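Local coordinates for metallo-beta-lactamase domain-containing protein 1 (Thermotoga maritima, PDB 1ZTC) that is a dinuclear metal-binding member of the metallo-beta-lactamase superfamily, probably a hydrolase and possibly an endoribonuclease, at residues 37-40 with 45-48; 134-139 with 143-148. One frame throughout, in Å; residues are numbered along the deposited sequence.

Interaction 1. Residues 37-40 with 45-48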
loop_
_atom_site.group_PDB
_atom_site.type_symbol
_atom_site.label_atom_id
_atom_site.label_comp_id
_atom_site.label_asym_id
_atom_site.label_seq_id
_atom_site.Cartn_x
_atom_site.Cartn_y
_atom_site.Cartn_z
ATOM N N VAL A 37 8.401 3.840 15.067
ATOM C CA VAL A 37 8.178 3.571 16.489
ATOM C C VAL A 37 9.549 3.327 17.148
ATOM O O VAL A 37 10.312 2.454 16.754
ATOM C CB VAL A 37 7.292 2.342 16.746
ATOM C CG1 VAL A 37 7.083 2.107 18.273
ATOM C CG2 VAL A 37 5.974 2.495 16.046
ATOM N N VAL A 38 9.823 4.143 18.147
ATOM C CA VAL A 38 11.075 4.157 18.885
ATOM C C VAL A 38 10.824 3.628 20.292
ATOM O O VAL A 38 9.864 4.029 20.961
ATOM C CB VAL A 38 11.630 5.613 18.940
ATOM C CG1 VAL A 38 12.697 5.783 19.979
ATOM C CG2 VAL A 38 12.166 5.982 17.546
ATOM N N TYR A 39 11.698 2.717 20.707
ATOM C CA TYR A 39 11.657 2.110 22.013
ATOM C C TYR A 39 12.964 2.425 22.743
ATOM O O TYR A 39 14.046 2.330 22.154
ATOM C CB TYR A 39 11.501 0.606 21.864
ATOM C CG TYR A 39 11.557 -0.184 23.167
ATOM C CD1 TYR A 39 10.506 -0.155 24.062
ATOM C CD2 TYR A 39 12.655 -0.976 23.480
ATOM C CE1 TYR A 39 10.539 -0.866 25.215
ATOM C CE2 TYR A 39 12.689 -1.708 24.655
ATOM C CZ TYR A 39 11.615 -1.658 25.511
ATOM O OH TYR A 39 11.610 -2.376 26.689
ATOM N N LEU A 40 12.844 2.825 24.009
ATOM C CA LEU A 40 13.992 3.155 24.841
ATOM C C LEU A 40 13.887 2.469 26.182
ATOM O O LEU A 40 12.810 2.428 26.778
ATOM C CB LEU A 40 14.065 4.654 25.087
ATOM C CG LEU A 40 14.144 5.548 23.861
ATOM C CD1 LEU A 40 13.712 6.960 24.213
ATOM C CD2 LEU A 40 15.573 5.556 23.316
ATOM N N ARG A 45 12.448 2.150 33.262
ATOM C CA ARG A 45 11.493 2.705 32.327
ATOM C C ARG A 45 11.581 2.003 30.978
ATOM O O ARG A 45 12.659 1.703 30.467
ATOM C CB ARG A 45 11.722 4.206 32.153
ATOM C CG ARG A 45 11.861 4.991 33.444
ATOM C CD ARG A 45 10.697 4.821 34.386
ATOM N NE ARG A 45 9.590 5.712 34.066
ATOM C CZ ARG A 45 8.427 5.729 34.717
ATOM N NH1 ARG A 45 8.200 4.906 35.739
ATOM N NH2 ARG A 45 7.478 6.575 34.344
ATOM N N ARG A 46 10.413 1.744 30.410
ATOM C CA ARG A 46 10.295 1.210 29.079
ATOM C C ARG A 46 9.431 2.196 28.295
ATOM O O ARG A 46 8.223 2.334 28.530
ATOM C CB ARG A 46 9.722 -0.198 29.141
ATOM C CG ARG A 46 10.767 -1.185 29.671
ATOM C CD ARG A 46 10.191 -2.537 30.006
ATOM N NE ARG A 46 9.202 -2.437 31.088
ATOM C CZ ARG A 46 9.472 -2.379 32.400
ATOM N NH1 ARG A 46 10.732 -2.401 32.852
ATOM N NH2 ARG A 46 8.465 -2.292 33.272
ATOM N N ILE A 47 10.095 2.893 27.375
ATOM C CA ILE A 47 9.594 4.124 26.800
ATOM C C ILE A 47 9.345 3.949 25.315
ATOM O O ILE A 47 10.196 3.433 24.576
ATOM C CB ILE A 47 10.624 5.260 26.994
ATOM C CG1 ILE A 47 11.014 5.387 28.476
ATOM C CG2 ILE A 47 10.101 6.575 26.425
ATOM C CD1 ILE A 47 12.349 6.063 28.708
ATOM N N ILE A 48 8.176 4.394 24.873
ATOM C CA ILE A 48 7.888 4.464 23.437
ATOM C C ILE A 48 7.692 5.907 22.994
ATOM O O ILE A 48 6.943 6.660 23.606
ATOM C CB ILE A 48 6.651 3.608 23.064
ATOM C CG1 ILE A 48 7.009 2.130 23.249
ATOM C CG2 ILE A 48 6.213 3.894 21.604
ATOM C CD1 ILE A 48 5.864 1.167 23.180
#
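Leu40 and Ile47 form an antiparallel hydrogen-bonded pair. Leu40 N donates to Ile47 O at 2.8 Å, and Ile47 N returns a bond of 2.8 Å to Leu40 O. On the same face, Leu40 CB rests on Ile47 CB at 4.0 Å.

The next pair, Tyr39 with Ile48, is non-hydrogen-bonded. Here Tyr39 CA approaches Ile47 O at 3.2 Å in a CA-H...O contact, and Ile48 CA makes a matching one to Val38 O. The Tyr39 side chain runs beside that of Arg46 and points the same way. Its CG is anti to the backbone N (chi1 175°), which carries the ring toward Arg46, and Tyr39 OH reaches Arg46 CG at 3.3 Å. Ile48 is modelled in two conformers. In one of them its CG1 sits at the ring edge, 4.3 Å from Tyr39 CD1, and Ile48 CG2 meets Val37 CG1 at 3.9 Å.

Outer partners hold the polar ends. Tyr39 OH bonds to Glu41, Arg46 NE to the backbone O of Asp73, and Arg45 forms a salt bridge with Asp76. Leu60, Phe64 and Leu67 of helix 57-67 cover the face of Val37, Tyr39 and Ile48.

This beta hairpin lies within the six-stranded mixed sheet of the metallo-beta-lactamase fold. Its chemistry implies a buried apolar core joined by backbone bonds, with Arg45 paired to Asp76 and Arg46 bonded to a backbone oxygen beyond it.

Interaction 2. Residues 134-139 with 143-148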
loop_
_atom_site.group_PDB
_atom_site.type_symbol
_atom_site.label_atom_id
_atom_site.label_comp_id
_atom_site.label_asym_id
_atom_site.label_seq_id
_atom_site.Cartn_x
_atom_site.Cartn_y
_atom_site.Cartn_z
ATOM N N LYS A 134 5.682 21.719 27.508
ATOM C CA LYS A 134 5.740 23.061 26.907
ATOM C C LYS A 134 6.870 23.196 25.881
ATOM O O LYS A 134 6.840 24.095 25.039
ATOM C CB LYS A 134 5.947 24.092 27.994
ATOM C CG LYS A 134 4.845 24.104 29.032
ATOM C CD LYS A 134 4.987 25.327 29.964
ATOM C CE LYS A 134 3.758 25.562 30.892
ATOM N NZ LYS A 134 2.769 26.573 30.358
ATOM N N GLY A 135 7.857 22.300 25.952
ATOM C CA GLY A 135 9.109 22.466 25.230
ATOM C C GLY A 135 10.230 22.898 26.180
ATOM O O GLY A 135 9.989 23.572 27.159
ATOM N N GLU A 136 11.445 22.469 25.858
ATOM C CA GLU A 136 12.660 22.720 26.618
ATOM C C GLU A 136 12.834 21.808 27.848
ATOM O O GLU A 136 13.884 21.854 28.454
ATOM C CB GLU A 136 12.812 24.210 27.025
ATOM C CG GLU A 136 12.867 25.176 25.829
ATOM C CD GLU A 136 13.952 24.807 24.844
ATOM O OE1 GLU A 136 15.102 24.612 25.287
ATOM O OE2 GLU A 136 13.671 24.668 23.629
ATOM N N GLU A 137 11.853 20.970 28.186
ATOM C CA GLU A 137 12.026 20.030 29.291
ATOM C C GLU A 137 13.160 19.042 28.995
ATOM O O GLU A 137 13.433 18.704 27.851
ATOM C CB GLU A 137 10.778 19.188 29.560
ATOM C CG GLU A 137 9.565 19.948 30.023
ATOM C CD GLU A 137 8.718 20.504 28.869
ATOM O OE1 GLU A 137 9.081 20.327 27.676
ATOM O OE2 GLU A 137 7.685 21.122 29.162
ATOM N N SER A 138 13.834 18.628 30.058
ATOM C CA SER A 138 14.815 17.570 30.017
ATOM C C SER A 138 14.257 16.442 30.868
ATOM O O SER A 138 14.022 16.626 32.065
ATOM C CB SER A 138 16.125 18.096 30.628
ATOM O OG SER A 138 17.205 17.648 29.835
ATOM N N LEU A 139 14.039 15.285 30.260
ATOM C CA LEU A 139 13.364 14.169 30.909
ATOM C C LEU A 139 14.288 12.973 31.055
ATOM O O LEU A 139 15.278 12.845 30.329
ATOM C CB LEU A 139 12.174 13.719 30.042
ATOM C CG LEU A 139 11.076 14.742 29.715
ATOM C CD1 LEU A 139 10.061 14.171 28.736
ATOM C CD2 LEU A 139 10.374 15.220 30.997
ATOM N N LYS A 143 18.282 12.514 29.822
ATOM C CA LYS A 143 18.616 11.736 28.620
ATOM C C LYS A 143 17.776 12.152 27.418
ATOM O O LYS A 143 18.142 11.842 26.259
ATOM C CB LYS A 143 18.396 10.248 28.894
ATOM C CG LYS A 143 19.343 9.662 29.942
ATOM C CD LYS A 143 20.752 9.589 29.401
ATOM C CE LYS A 143 21.675 8.821 30.359
ATOM N NZ LYS A 143 23.066 9.373 30.239
ATOM N N VAL A 144 16.627 12.785 27.693
ATOM C CA VAL A 144 15.681 13.165 26.654
ATOM C C VAL A 144 15.419 14.653 26.754
ATOM O O VAL A 144 14.981 15.141 27.784
ATOM C CB VAL A 144 14.371 12.384 26.784
ATOM C CG1 VAL A 144 13.367 12.823 25.703
ATOM C CG2 VAL A 144 14.649 10.896 26.672
ATOM N N LYS A 145 15.773 15.373 25.702
ATOM C CA LYS A 145 15.485 16.794 25.609
ATOM C C LYS A 145 14.319 17.033 24.651
ATOM O O LYS A 145 14.324 16.548 23.530
ATOM C CB LYS A 145 16.719 17.556 25.153
ATOM C CG LYS A 145 16.477 19.049 24.890
ATOM C CD LYS A 145 16.229 19.850 26.148
ATOM C CE LYS A 145 16.267 21.335 25.819
ATOM N NZ LYS A 145 16.340 22.199 27.021
ATOM N N VAL A 146 13.344 17.808 25.128
ATOM C CA VAL A 146 12.109 18.111 24.396
ATOM C C VAL A 146 12.184 19.476 23.743
ATOM O O VAL A 146 12.494 20.462 24.390
ATOM C CB VAL A 146 10.888 18.123 25.356
ATOM C CG1 VAL A 146 9.607 18.363 24.592
ATOM C CG2 VAL A 146 10.805 16.815 26.125
ATOM N N PHE A 147 11.846 19.531 22.465
ATOM C CA PHE A 147 11.851 20.780 21.718
ATOM C C PHE A 147 10.480 20.988 21.110
ATOM O O PHE A 147 9.927 20.080 20.472
ATOM C CB PHE A 147 12.884 20.723 20.591
ATOM C CG PHE A 147 14.299 20.675 21.066
ATOM C CD1 PHE A 147 14.927 21.811 21.553
ATOM C CD2 PHE A 147 15.013 19.500 21.009
ATOM C CE1 PHE A 147 16.252 21.755 21.990
ATOM C CE2 PHE A 147 16.335 19.440 21.446
ATOM C CZ PHE A 147 16.946 20.554 21.923
ATOM N N HIS A 148 9.940 22.178 21.293
ATOM C CA HIS A 148 8.686 22.571 20.608
ATOM C C HIS A 148 9.022 22.977 19.188
ATOM O O HIS A 148 9.750 23.945 18.966
ATOM C CB HIS A 148 7.994 23.736 21.318
ATOM C CG HIS A 148 6.580 23.977 20.851
ATOM N ND1 HIS A 148 5.911 25.161 21.076
ATOM C CD2 HIS A 148 5.700 23.168 20.211
ATOM C CE1 HIS A 148 4.684 25.075 20.595
ATOM N NE2 HIS A 148 4.531 23.878 20.052
HETATM O O HOH W 1 11.377 24.220 22.576
#
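The Phe147 ring meets the Glu136 carboxylate across the contact, with Glu136 OE2 3.7 Å from Phe147 CD1 and the two planes 65° apart. Phe197 packs edge-to-face with the same ring, and the His148 ring stacks with that of His101. His148 CB and CG pass near Lys134 O. These groups flank a beta hairpin with a classic beta bulge, in which Lys143 and Val144 both face Leu139. The hairpin forms one side of the five-stranded mixed sheet, and strand 157-163 pairs with 144-148 on its other side.

Leu139 N bonds to Val144 O at 2.7 Å, and Val144 N bonds back to Leu139 O. Val146 N then bonds to Glu137 O. Glu136 N reaches Val146 O from above the carbonyl plane, 38° out of it. Leu139 CD1 touches Val146 CG2 at 3.8 Å.

Lys145 bends at chi2 (70°) and brings its ammonium to Glu136. Lys145 NZ bonds to Glu136 O at 2.9 Å, and a weak hydrogen bond from Lys145 NZ to Glu136 OE1 at 3.2 Å completes a salt bridge. The other oxygen, OE2, pairs with Arg200. With two cations beside it, this carboxylate is probably stabilised in its charged form. Water 1 donates to Glu136 OE2 and accepts from His148 N, so it joins the two segments.

Glu137 folds back over its own turn. Its carboxylate receives two backbone N-H groups, which limit its rotation. Gly135 N bonds to Glu137 OE1, and Lys134 N donates almost straight to the syn lone pair of Glu137 OE2 at 2.7 Å.

Interaction 1 closes before interaction 2 opens, and each is a beta hairpin. Their centres are 16 Å apart; their nearest atoms are about 5 Å apart and do not touch. Interaction 1 belongs to the six-stranded mixed sheet, interaction 2 to the five-stranded one. Together these sheets form the two-sheet core of the metallo-beta-lactamase fold. Strand 13-19 bridges them: it pairs with 37-42, and its Met13 touches Lys143 and Val144. Neither hairpin supplies a nickel ligand. The side chains of Val37 and His148 lie about 11 and 13 Å from a nickel ion. Both hairpins thus belong to the core sheets and lie away from the first shell of the dinuclear site.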